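PDB 3OEP: urea carboxylase from Thermus thermophilus, which is of unknown function but is a KipI-KipA homologue with cyclophilin-like domains, for which the earlier label of allophanate hydrolase is considered incorrect. Local coordinates for residues L274-Y278 with K279-L283; E305-P308 with P309-F313; R475-W478 with L479-Q482; A31-P34 with G35-D38; P143-P146 with A147-A151. All coordinates share one frame; numbering follows the deposited sequence.

Contact 1. Residues L274-Y278 with K279-L283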
loop_
_atom_site.group_PDB
_atom_site.type_symbol
_atom_site.label_atom_id
_atom_site.label_comp_id
_atom_site.label_asym_id
_atom_site.label_seq_id
_atom_site.Cartn_x
_atom_site.Cartn_y
_atom_site.Cartn_z
ATOM N N LEU A 274 -1.392 6.552 17.052
ATOM C CA LEU A 274 -0.354 5.531 16.974
ATOM C C LEU A 274 -0.958 4.137 16.792
ATOM O O LEU A 274 -1.871 3.764 17.511
ATOM C CB LEU A 274 0.488 5.562 18.248
ATOM C CG LEU A 274 1.788 4.760 18.226
ATOM C CD1 LEU A 274 2.640 5.161 17.040
ATOM C CD2 LEU A 274 2.549 4.967 19.529
ATOM N N GLU A 275 -0.435 3.385 15.820
ATOM C CA GLU A 275 -0.756 1.974 15.648
ATOM C C GLU A 275 0.510 1.202 15.993
ATOM O O GLU A 275 1.601 1.591 15.581
ATOM C CB GLU A 275 -1.148 1.661 14.199
ATOM C CG GLU A 275 -1.475 0.189 13.962
ATOM C CD GLU A 275 -1.684 -0.142 12.501
ATOM O OE1 GLU A 275 -0.734 -0.676 11.893
ATOM O OE2 GLU A 275 -2.791 0.119 11.973
ATOM N N PHE A 276 0.368 0.116 16.744
ATOM C CA PHE A 276 1.487 -0.792 17.001
ATOM C C PHE A 276 1.030 -2.240 16.943
ATOM O O PHE A 276 -0.126 -2.555 17.229
ATOM C CB PHE A 276 2.155 -0.498 18.348
ATOM C CG PHE A 276 1.192 -0.354 19.484
ATOM C CD1 PHE A 276 0.920 -1.420 20.324
ATOM C CD2 PHE A 276 0.548 0.857 19.710
ATOM C CE1 PHE A 276 0.021 -1.280 21.370
ATOM C CE2 PHE A 276 -0.356 0.998 20.752
ATOM C CZ PHE A 276 -0.614 -0.071 21.581
ATOM N N ALA A 277 1.948 -3.122 16.566
ATOM C CA ALA A 277 1.618 -4.523 16.371
ATOM C C ALA A 277 2.657 -5.436 17.002
ATOM O O ALA A 277 3.854 -5.148 16.954
ATOM C CB ALA A 277 1.482 -4.826 14.885
ATOM N N TYR A 278 2.178 -6.522 17.609
ATOM C CA TYR A 278 3.011 -7.598 18.162
ATOM C C TYR A 278 3.780 -7.185 19.431
ATOM O O TYR A 278 3.652 -7.823 20.484
ATOM C CB TYR A 278 3.948 -8.184 17.080
ATOM C CG TYR A 278 3.218 -8.823 15.888
ATOM C CD1 TYR A 278 2.987 -8.109 14.711
ATOM C CD2 TYR A 278 2.761 -10.137 15.954
ATOM C CE1 TYR A 278 2.315 -8.698 13.620
ATOM C CE2 TYR A 278 2.097 -10.731 14.879
ATOM C CZ TYR A 278 1.876 -10.011 13.718
ATOM O OH TYR A 278 1.212 -10.629 12.667
ATOM N N LYS A 279 4.565 -6.114 19.329
ATOM C CA LYS A 279 5.276 -5.548 20.462
ATOM C C LYS A 279 5.103 -4.037 20.430
ATOM O O LYS A 279 5.380 -3.400 19.414
ATOM C CB LYS A 279 6.760 -5.896 20.403
ATOM C CG LYS A 279 7.562 -5.424 21.602
ATOM C CD LYS A 279 9.023 -5.800 21.479
ATOM C CE LYS A 279 9.832 -5.243 22.638
ATOM N NZ LYS A 279 11.277 -5.585 22.521
ATOM N N GLY A 280 4.647 -3.487 21.549
ATOM C CA GLY A 280 4.377 -2.068 21.659
ATOM C C GLY A 280 5.586 -1.273 22.111
ATOM O O GLY A 280 6.569 -1.840 22.594
ATOM N N PRO A 281 5.511 0.056 21.965
ATOM C CA PRO A 281 6.574 0.942 22.399
ATOM C C PRO A 281 6.531 1.195 23.895
ATOM O O PRO A 281 5.554 0.854 24.561
ATOM C CB PRO A 281 6.277 2.234 21.639
ATOM C CG PRO A 281 4.811 2.242 21.492
ATOM C CD PRO A 281 4.401 0.796 21.341
ATOM N N VAL A 282 7.607 1.783 24.398
ATOM C CA VAL A 282 7.648 2.326 25.747
ATOM C C VAL A 282 7.640 3.846 25.595
ATOM O O VAL A 282 8.544 4.413 24.980
ATOM C CB VAL A 282 8.910 1.866 26.493
ATOM C CG1 VAL A 282 8.951 2.463 27.903
ATOM C CG2 VAL A 282 8.977 0.331 26.540
ATOM N N LEU A 283 6.614 4.490 26.147
ATOM C CA LEU A 283 6.370 5.914 25.922
ATOM C C LEU A 283 6.303 6.653 27.248
ATOM O O LEU A 283 5.751 6.142 28.217
ATOM C CB LEU A 283 5.032 6.120 25.201
ATOM C CG LEU A 283 4.791 5.343 23.915
ATOM C CD1 LEU A 283 3.356 5.543 23.424
ATOM C CD2 LEU A 283 5.822 5.751 22.848
HETATM O O HOH W 1 4.817 -1.984 17.042
#
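K279 opens the return leg by closing a classic gamma turn on A277: its N donates to A277 O at 2.7 Å, with Y278 at the centre of the turn at phi 71°. The bond is bent, 146° at the hydrogen, and the donor tilts out of the carbonyl plane, as so tight a turn demands. A water spans the next step, accepting a hydrogen bond from A277 N at 3.1 Å and lying 2.8 Å from K279 O, to which it can donate. The lysine chain itself runs out fully extended, away from the turn, while the Y278 hydroxyl, from the centre of the turn, bonds to A418 O. G280 comes next, its CA 3.8 Å from F276 CD1; a side chain here would be squeezed between that ring and P281 CD. P281 then lays its CD over one face of the F276 ring, 3.9 Å from F276 CG, the two side chains crossing at about a right angle. F276 CG stands between its own backbone N and carbonyl carbon (chi1 48°), which turns the ring toward the proline. Further along, L283 CD1 meets L274 CD2 tip to tip at 4.0 Å, though L274 is modelled in two conformers, so this pair is the less certain part. The turn carries the chain from strand 273-277 to strand 282-285, which belong to different antiparallel sheets, a beta-arch with F323 and F298 also packed on F276. Chemically, polar bonds and the water are confined to the tip, and the limbs below it meet through hydrocarbon alone.

Contact 2. Residues E305-P308 with P309-F313; sequences EEIP and PGQSF
The backbone between I307 and F313 swings out of one antiparallel sheet and into another, so the two limbs of this beta-arch meet through side chains, with no hydrogen bond between them. A trans P308-P309 pair makes the corner, with P308 CB and P309 CD rather tightly packed at 3.5 Å. G310 follows at phi 102°, where a side chain would run into the preceding carbonyl oxygen, and with Q311 it faces F293 in a G1 beta bulge that starts strand 311-315. Strand 305-307, held by A300, and strand 311-315 are the outermost strands of their sheets within the chain. Q311 fills the inside of the bend. Its CG lies between the backbone N and carbonyl carbon (chi1 67°), turning the chain back toward I307, whose CG2 is 3.6 Å from Q311 CG. The amide passes obliquely across the P308 ring, putting Q311 OE1 3.4 Å from P308 CG; P308 O, also close by, is another acceptor and makes no bond with it. With an alanine here the amide and CG are gone, which is likely to strip I307 CG2 and the P308 ring of this cover and open a gap inside the corner. Deeper in, I307 and F313 cross at about a right angle in a CH-pi contact: I307 CD1 lies 3.9 Å from the F313 ring centroid, 19° off the ring normal, nearest to F313 CG.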
loop_
_atom_site.group_PDB
_atom_site.type_symbol
_atom_site.label_atom_id
_atom_site.label_comp_id
_atom_site.label_asym_id
_atom_site.label_seq_id
_atom_site.Cartn_x
_atom_site.Cartn_y
_atom_site.Cartn_z
ATOM N N GLU A 305 -0.939 -0.067 37.127
ATOM C CA GLU A 305 -2.307 -0.494 36.821
ATOM C C GLU A 305 -2.409 -1.007 35.391
ATOM O O GLU A 305 -1.775 -0.461 34.494
ATOM C CB GLU A 305 -3.288 0.674 36.990
ATOM C CG GLU A 305 -3.245 1.378 38.343
ATOM C CD GLU A 305 -3.750 0.526 39.499
ATOM O OE1 GLU A 305 -3.490 0.912 40.656
ATOM O OE2 GLU A 305 -4.403 -0.514 39.264
ATOM N N GLU A 306 -3.206 -2.055 35.187
ATOM C CA GLU A 306 -3.536 -2.529 33.845
ATOM C C GLU A 306 -4.754 -1.773 33.325
ATOM O O GLU A 306 -5.732 -1.587 34.056
ATOM C CB GLU A 306 -3.822 -4.037 33.840
ATOM C CG GLU A 306 -2.574 -4.900 33.870
ATOM C CD GLU A 306 -2.864 -6.380 33.688
ATOM O OE1 GLU A 306 -4.052 -6.761 33.608
ATOM O OE2 GLU A 306 -1.898 -7.166 33.615
ATOM N N ILE A 307 -4.689 -1.353 32.061
ATOM C CA ILE A 307 -5.778 -0.640 31.395
ATOM C C ILE A 307 -6.188 -1.456 30.165
ATOM O O ILE A 307 -5.438 -1.517 29.186
ATOM C CB ILE A 307 -5.342 0.781 30.967
ATOM C CG1 ILE A 307 -4.874 1.591 32.186
ATOM C CG2 ILE A 307 -6.485 1.515 30.253
ATOM C CD1 ILE A 307 -4.226 2.932 31.838
ATOM N N PRO A 308 -7.363 -2.107 30.215
ATOM C CA PRO A 308 -7.803 -2.865 29.045
ATOM C C PRO A 308 -8.237 -1.942 27.916
ATOM O O PRO A 308 -8.560 -0.777 28.166
ATOM C CB PRO A 308 -8.982 -3.691 29.571
ATOM C CG PRO A 308 -9.471 -2.965 30.760
ATOM C CD PRO A 308 -8.295 -2.249 31.351
ATOM N N PRO A 309 -8.229 -2.446 26.672
ATOM C CA PRO A 309 -8.579 -1.585 25.550
ATOM C C PRO A 309 -10.035 -1.139 25.603
ATOM O O PRO A 309 -10.883 -1.842 26.164
ATOM C CB PRO A 309 -8.301 -2.464 24.319
ATOM C CG PRO A 309 -8.372 -3.861 24.811
ATOM C CD PRO A 309 -7.948 -3.832 26.251
ATOM N N GLY A 310 -10.297 0.035 25.040
ATOM C CA GLY A 310 -11.633 0.595 24.960
ATOM C C GLY A 310 -11.918 1.679 25.979
ATOM O O GLY A 310 -13.077 1.969 26.260
ATOM N N GLN A 311 -10.877 2.288 26.540
ATOM C CA GLN A 311 -11.094 3.367 27.492
ATOM C C GLN A 311 -10.006 4.424 27.451
ATOM O O GLN A 311 -8.893 4.182 26.955
ATOM C CB GLN A 311 -11.245 2.804 28.913
ATOM C CG GLN A 311 -9.991 2.168 29.486
ATOM C CD GLN A 311 -10.268 1.376 30.756
ATOM O OE1 GLN A 311 -10.730 0.237 30.702
ATOM N NE2 GLN A 311 -9.983 1.976 31.902
ATOM N N SER A 312 -10.357 5.603 27.963
ATOM C CA SER A 312 -9.426 6.714 28.070
ATOM C C SER A 312 -8.961 6.866 29.510
ATOM O O SER A 312 -9.624 6.406 30.450
ATOM C CB SER A 312 -10.051 8.018 27.568
ATOM O OG SER A 312 -10.998 8.530 28.482
ATOM N N PHE A 313 -7.822 7.525 29.673
ATOM C CA PHE A 313 -7.173 7.619 30.967
ATOM C C PHE A 313 -6.308 8.865 31.034
ATOM O O PHE A 313 -5.935 9.429 30.003
ATOM C CB PHE A 313 -6.328 6.361 31.223
ATOM C CG PHE A 313 -5.322 6.064 30.140
ATOM C CD1 PHE A 313 -5.679 5.306 29.030
ATOM C CD2 PHE A 313 -4.016 6.525 30.238
ATOM C CE1 PHE A 313 -4.755 5.026 28.033
ATOM C CE2 PHE A 313 -3.084 6.247 29.240
ATOM C CZ PHE A 313 -3.457 5.497 28.138
#

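Contact 3. Residues R475-W478 with L479-Q482; sequences RDLW and LLGQ
L479 lies over one face of the W478 indole, and the two side chains cross at a slant. Its CD2 makes a CH-pi contact with the six-membered ring, 3.6 Å from the W478 centroid and 20° off the normal, reaching within 3.4 Å of W478 CZ2. Over the five-membered ring, near the root of the indole, L479 N sits 3.1 Å from W478 CG. This overlap follows from W478 chi1 of 72°: with CG between the backbone N and carbonyl carbon, the indole folds back over the next residue. R475 O meets the indole at its edge, in the plane, and R384 adds a cation-pi contact. A serine in place of the tryptophan would probably leave L479 CD2 without its aromatic partner and R384 without a ring to lie against. The backbone is a single, loosely bonded helical turn: L479 N donates to D476 O at 3.2 Å from well above the carbonyl plane, whereas G481 N approaches L477 O in that plane at 3.3 Å. The turn links strand 467-472 to strand 488-492 and packs on strand 390-396, where L392 touches D476, L479 and L480, while R393 forms a salt bridge with D476.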
loop_
_atom_site.group_PDB
_atom_site.type_symbol
_atom_site.label_atom_id
_atom_site.label_comp_id
_atom_site.label_asym_id
_atom_site.label_seq_id
_atom_site.Cartn_x
_atom_site.Cartn_y
_atom_site.Cartn_z
ATOM N N ARG A 475 -16.748 -5.653 5.417
ATOM C CA ARG A 475 -17.198 -5.742 6.818
ATOM C C ARG A 475 -16.344 -6.659 7.704
ATOM O O ARG A 475 -16.406 -6.556 8.933
ATOM C CB ARG A 475 -18.664 -6.189 6.881
ATOM C CG ARG A 475 -19.635 -5.170 6.332
ATOM C CD ARG A 475 -21.045 -5.738 6.218
ATOM N NE ARG A 475 -21.144 -6.716 5.134
ATOM C CZ ARG A 475 -22.269 -7.326 4.770
ATOM N NH1 ARG A 475 -23.415 -7.069 5.396
ATOM N NH2 ARG A 475 -22.250 -8.200 3.774
ATOM N N ASP A 476 -15.557 -7.543 7.094
ATOM C CA ASP A 476 -14.725 -8.499 7.831
ATOM C C ASP A 476 -13.229 -8.184 7.769
ATOM O O ASP A 476 -12.416 -8.915 8.335
ATOM C CB ASP A 476 -14.968 -9.921 7.300
ATOM C CG ASP A 476 -16.392 -10.397 7.519
ATOM O OD1 ASP A 476 -17.021 -9.976 8.518
ATOM O OD2 ASP A 476 -16.890 -11.199 6.691
ATOM N N LEU A 477 -12.851 -7.114 7.077
ATOM C CA LEU A 477 -11.436 -6.782 6.928
ATOM C C LEU A 477 -10.754 -6.444 8.252
ATOM O O LEU A 477 -9.557 -6.695 8.407
ATOM C CB LEU A 477 -11.256 -5.636 5.932
ATOM C CG LEU A 477 -11.463 -6.039 4.477
ATOM C CD1 LEU A 477 -11.428 -4.812 3.582
ATOM C CD2 LEU A 477 -10.418 -7.065 4.056
ATOM N N TRP A 478 -11.505 -5.881 9.203
ATOM C CA TRP A 478 -10.940 -5.534 10.517
ATOM C C TRP A 478 -10.334 -6.756 11.207
ATOM O O TRP A 478 -9.332 -6.646 11.913
ATOM C CB TRP A 478 -11.990 -4.868 11.426
ATOM C CG TRP A 478 -13.042 -5.808 11.949
ATOM C CD1 TRP A 478 -14.170 -6.215 11.297
ATOM C CD2 TRP A 478 -13.062 -6.463 13.227
ATOM N NE1 TRP A 478 -14.889 -7.084 12.083
ATOM C CE2 TRP A 478 -14.230 -7.254 13.273
ATOM C CE3 TRP A 478 -12.202 -6.467 14.331
ATOM C CZ2 TRP A 478 -14.562 -8.035 14.384
ATOM C CZ3 TRP A 478 -12.538 -7.233 15.437
ATOM C CH2 TRP A 478 -13.707 -8.008 15.455
ATOM N N LEU A 479 -10.932 -7.927 10.997
ATOM C CA LEU A 479 -10.405 -9.156 11.572
ATOM C C LEU A 479 -8.994 -9.431 11.074
ATOM O O LEU A 479 -8.132 -9.839 11.849
ATOM C CB LEU A 479 -11.314 -10.346 11.255
ATOM C CG LEU A 479 -12.696 -10.342 11.906
ATOM C CD1 LEU A 479 -13.576 -11.395 11.241
ATOM C CD2 LEU A 479 -12.600 -10.591 13.402
ATOM N N LEU A 480 -8.752 -9.193 9.788
ATOM C CA LEU A 480 -7.433 -9.453 9.215
ATOM C C LEU A 480 -6.385 -8.448 9.687
ATOM O O LEU A 480 -5.182 -8.730 9.632
ATOM C CB LEU A 480 -7.506 -9.510 7.696
ATOM C CG LEU A 480 -8.377 -10.663 7.193
ATOM C CD1 LEU A 480 -8.414 -10.683 5.676
ATOM C CD2 LEU A 480 -7.886 -12.014 7.755
ATOM N N GLY A 481 -6.846 -7.292 10.166
ATOM C CA GLY A 481 -5.995 -6.356 10.894
ATOM C C GLY A 481 -5.491 -6.917 12.218
ATOM O O GLY A 481 -4.569 -6.365 12.815
ATOM N N GLN A 482 -6.100 -8.011 12.681
ATOM C CA GLN A 482 -5.730 -8.655 13.938
ATOM C C GLN A 482 -5.230 -10.085 13.719
ATOM O O GLN A 482 -5.110 -10.856 14.673
ATOM C CB GLN A 482 -6.934 -8.660 14.877
ATOM C CG GLN A 482 -7.397 -7.258 15.276
ATOM C CD GLN A 482 -6.364 -6.510 16.096
ATOM O OE1 GLN A 482 -5.453 -7.113 16.675
ATOM N NE2 GLN A 482 -6.516 -5.190 16.179
#

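Contact 4. Residues A31-P34 with G35-D38; sequences APPP and GLLD
P33 and L36 make the firm side of this bend. L36 N donates to P33 O at 3.0 Å and 164°, nearly straight, and the two side chains cross at a slant, P33 CD standing 4.0 Å from L36 CD2. L36 CG lies opposite its backbone N (chi1 -176°), the torsion that carries the leucine methyl back toward the prolines; P32 CB adds a looser touch on the same L36 CD2 at 4.3 Å. L28 of helix 15-30 packs on both P33 and L36. The four residues P33 to L36 form a type II beta turn with P34 and G35 at its corners. G35 takes a backbone shape where a CB would stand 2.4 Å from P34 O, a clash, which explains the glycine. The turn brings the chain from the end of helix 15-30 into strand 36-42, where L37 and D38 both face E49 in a classic beta bulge. By contrast, the outer side is thinly packed: the P34 ring is exposed, touches G35 as its bonded neighbour and does not reach the L36 side chain. Water 2 bridges the mouth of the turn, donating to P33 O at 2.8 Å and to L36 O at 2.7 Å, so P33 O accepts from both a backbone amide and a water.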
loop_
_atom_site.group_PDB
_atom_site.type_symbol
_atom_site.label_atom_id
_atom_site.label_comp_id
_atom_site.label_asym_id
_atom_site.label_seq_id
_atom_site.Cartn_x
_atom_site.Cartn_y
_atom_site.Cartn_z
ATOM N N ALA A 31 -11.314 16.546 -10.760
ATOM C CA ALA A 31 -12.471 17.039 -10.017
ATOM C C ALA A 31 -13.196 15.867 -9.352
ATOM O O ALA A 31 -14.293 15.496 -9.767
ATOM C CB ALA A 31 -13.408 17.787 -10.956
ATOM N N PRO A 32 -12.576 15.275 -8.314
ATOM C CA PRO A 32 -13.116 14.051 -7.727
ATOM C C PRO A 32 -14.420 14.293 -6.983
ATOM O O PRO A 32 -14.473 15.181 -6.131
ATOM C CB PRO A 32 -12.013 13.605 -6.758
ATOM C CG PRO A 32 -11.251 14.834 -6.448
ATOM C CD PRO A 32 -11.307 15.679 -7.687
ATOM N N PRO A 33 -15.473 13.527 -7.311
ATOM C CA PRO A 33 -16.712 13.679 -6.559
ATOM C C PRO A 33 -16.555 13.186 -5.124
ATOM O O PRO A 33 -15.783 12.253 -4.880
ATOM C CB PRO A 33 -17.706 12.797 -7.320
ATOM C CG PRO A 33 -16.900 11.868 -8.105
ATOM C CD PRO A 33 -15.597 12.535 -8.393
ATOM N N PRO A 34 -17.262 13.819 -4.175
ATOM C CA PRO A 34 -17.267 13.339 -2.795
ATOM C C PRO A 34 -17.620 11.852 -2.725
ATOM O O PRO A 34 -18.612 11.426 -3.317
ATOM C CB PRO A 34 -18.353 14.189 -2.134
ATOM C CG PRO A 34 -18.383 15.439 -2.924
ATOM C CD PRO A 34 -18.026 15.071 -4.329
ATOM N N GLY A 35 -16.795 11.074 -2.032
ATOM C CA GLY A 35 -17.004 9.629 -1.925
ATOM C C GLY A 35 -16.116 8.791 -2.831
ATOM O O GLY A 35 -15.992 7.585 -2.618
ATOM N N LEU A 36 -15.508 9.406 -3.845
ATOM C CA LEU A 36 -14.528 8.704 -4.677
ATOM C C LEU A 36 -13.232 8.557 -3.892
ATOM O O LEU A 36 -12.672 9.552 -3.429
ATOM C CB LEU A 36 -14.251 9.453 -5.979
ATOM C CG LEU A 36 -13.300 8.719 -6.930
ATOM C CD1 LEU A 36 -13.973 7.460 -7.463
ATOM C CD2 LEU A 36 -12.844 9.614 -8.062
ATOM N N LEU A 37 -12.772 7.315 -3.752
ATOM C CA LEU A 37 -11.578 6.992 -2.976
ATOM C C LEU A 37 -10.350 6.785 -3.854
ATOM O O LEU A 37 -9.239 7.091 -3.439
ATOM C CB LEU A 37 -11.835 5.748 -2.121
ATOM C CG LEU A 37 -13.047 5.819 -1.191
ATOM C CD1 LEU A 37 -13.163 4.551 -0.359
ATOM C CD2 LEU A 37 -12.979 7.051 -0.287
ATOM N N ASP A 38 -10.540 6.253 -5.061
ATOM C CA ASP A 38 -9.437 6.090 -5.998
ATOM C C ASP A 38 -9.959 5.872 -7.412
ATOM O O ASP A 38 -11.080 5.400 -7.603
ATOM C CB ASP A 38 -8.559 4.894 -5.594
ATOM C CG ASP A 38 -7.070 5.221 -5.596
ATOM O OD1 ASP A 38 -6.679 6.305 -6.068
ATOM O OD2 ASP A 38 -6.285 4.374 -5.121
HETATM O O HOH W 2 -13.251 12.220 -3.601
#

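Contact 5. Residues P143-P146 with A147-A151; sequences PRVP and AHAVA
V145 turns CG1 away from its backbone N (chi1 171°) and thereby toward A149, whose CB it meets at 3.4 Å, tighter than usual for two carbons. The other torsion that matters is H148 phi, 79°, a positive value which, together with the extended backbone of A147, reverses the chain and brings A149 back to P146. A149 CB then lies 3.3 Å from P146 O, with P146 CG more loosely placed at 4.4 Å from A149 CB. Residues P146 to A149 form a type II beta turn, A147 and H148 at its corners; its closing bond, A149 N to P146 O at 3.3 Å, is weak. A histidine rather than a glycine holds the positive-phi corner here, and its backbone is tied to Y160 and S174. A147 CB covers one face of the H148 ring toward the rim, 3.8 Å above the plane, and on the far end H148 NE2 bonds to P206 O, which helps hold the imidazole in place. The turn delivers the chain from the short strand 144-145, whose V145 pairs with S164, into strand 149-153 of the mixed sheet in the first cyclophilin-like region. L170 of strand 169-174 touches V145 and A151, so the side chains at both ends of the bend rest on that one leucine.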
loop_
_atom_site.group_PDB
_atom_site.type_symbol
_atom_site.label_atom_id
_atom_site.label_comp_id
_atom_site.label_asym_id
_atom_site.label_seq_id
_atom_site.Cartn_x
_atom_site.Cartn_y
_atom_site.Cartn_z
ATOM N N PRO A 143 15.961 -11.255 -4.931
ATOM C CA PRO A 143 15.406 -10.645 -3.720
ATOM C C PRO A 143 15.567 -9.116 -3.659
ATOM O O PRO A 143 14.734 -8.441 -3.042
ATOM C CB PRO A 143 16.177 -11.332 -2.582
ATOM C CG PRO A 143 17.380 -11.917 -3.204
ATOM C CD PRO A 143 17.047 -12.205 -4.633
ATOM N N ARG A 144 16.603 -8.574 -4.299
ATOM C CA ARG A 144 16.825 -7.126 -4.297
ATOM C C ARG A 144 17.418 -6.611 -5.610
ATOM O O ARG A 144 18.623 -6.715 -5.843
ATOM C CB ARG A 144 17.734 -6.733 -3.132
ATOM C CG ARG A 144 17.645 -5.264 -2.742
ATOM C CD ARG A 144 18.419 -4.997 -1.460
ATOM N NE ARG A 144 18.212 -3.646 -0.944
ATOM C CZ ARG A 144 17.150 -3.272 -0.238
ATOM N NH1 ARG A 144 16.184 -4.142 0.025
ATOM N NH2 ARG A 144 17.049 -2.024 0.196
ATOM N N VAL A 145 16.560 -6.037 -6.448
ATOM C CA VAL A 145 16.987 -5.345 -7.656
ATOM C C VAL A 145 17.347 -3.930 -7.188
ATOM O O VAL A 145 16.632 -3.356 -6.369
ATOM C CB VAL A 145 15.856 -5.294 -8.694
ATOM C CG1 VAL A 145 16.227 -4.383 -9.876
ATOM C CG2 VAL A 145 15.510 -6.715 -9.178
ATOM N N PRO A 146 18.459 -3.366 -7.681
ATOM C CA PRO A 146 18.835 -2.039 -7.187
ATOM C C PRO A 146 17.921 -0.923 -7.694
ATOM O O PRO A 146 17.315 -1.055 -8.757
ATOM C CB PRO A 146 20.265 -1.860 -7.714
ATOM C CG PRO A 146 20.378 -2.783 -8.864
ATOM C CD PRO A 146 19.472 -3.934 -8.590
ATOM N N ALA A 147 17.827 0.167 -6.931
ATOM C CA ALA A 147 17.134 1.363 -7.385
ATOM C C ALA A 147 17.723 1.798 -8.717
ATOM O O ALA A 147 18.939 1.696 -8.924
ATOM C CB ALA A 147 17.270 2.488 -6.361
ATOM N N HIS A 148 16.839 2.260 -9.600
ATOM C CA HIS A 148 17.169 2.825 -10.918
ATOM C C HIS A 148 17.487 1.789 -11.991
ATOM O O HIS A 148 17.847 2.154 -13.116
ATOM C CB HIS A 148 18.276 3.878 -10.824
ATOM C CG HIS A 148 18.097 4.825 -9.681
ATOM N ND1 HIS A 148 16.952 5.572 -9.509
ATOM C CD2 HIS A 148 18.895 5.108 -8.626
ATOM C CE1 HIS A 148 17.065 6.294 -8.411
ATOM N NE2 HIS A 148 18.238 6.037 -7.859
ATOM N N ALA A 149 17.314 0.512 -11.668
ATOM C CA ALA A 149 17.499 -0.554 -12.648
ATOM C C ALA A 149 16.475 -0.424 -13.774
ATOM O O ALA A 149 15.289 -0.195 -13.533
ATOM C CB ALA A 149 17.393 -1.930 -11.981
ATOM N N VAL A 150 16.965 -0.533 -15.004
ATOM C CA VAL A 150 16.145 -0.530 -16.210
ATOM C C VAL A 150 16.068 -1.976 -16.710
ATOM O O VAL A 150 17.099 -2.633 -16.897
ATOM C CB VAL A 150 16.766 0.370 -17.293
ATOM C CG1 VAL A 150 16.026 0.221 -18.627
ATOM C CG2 VAL A 150 16.783 1.840 -16.831
ATOM N N ALA A 151 14.851 -2.460 -16.950
ATOM C CA ALA A 151 14.624 -3.892 -17.141
ATOM C C ALA A 151 13.575 -4.195 -18.192
ATOM O O ALA A 151 12.739 -3.344 -18.506
ATOM C CB ALA A 151 14.229 -4.534 -15.809
#

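From the N terminus, contact 4 comes first, turning the chain from helix 15-30 into the small antiparallel sheet; contact 5 follows, feeding strand 149-153 of the seven-stranded sheet, with its centre about 34 Å from that of contact 4. Both belong to the carboxyltransferase C and D region. In the A and B region, contacts 1 and 2 join the same two sheets, of six and five strands, at separate places, their centres about 15 Å apart. Contact 3 comes last, between two strands of the second seven-stranded sheet. Each closes a short local loop; the five follow in series, none nesting or crossing, and no two touch.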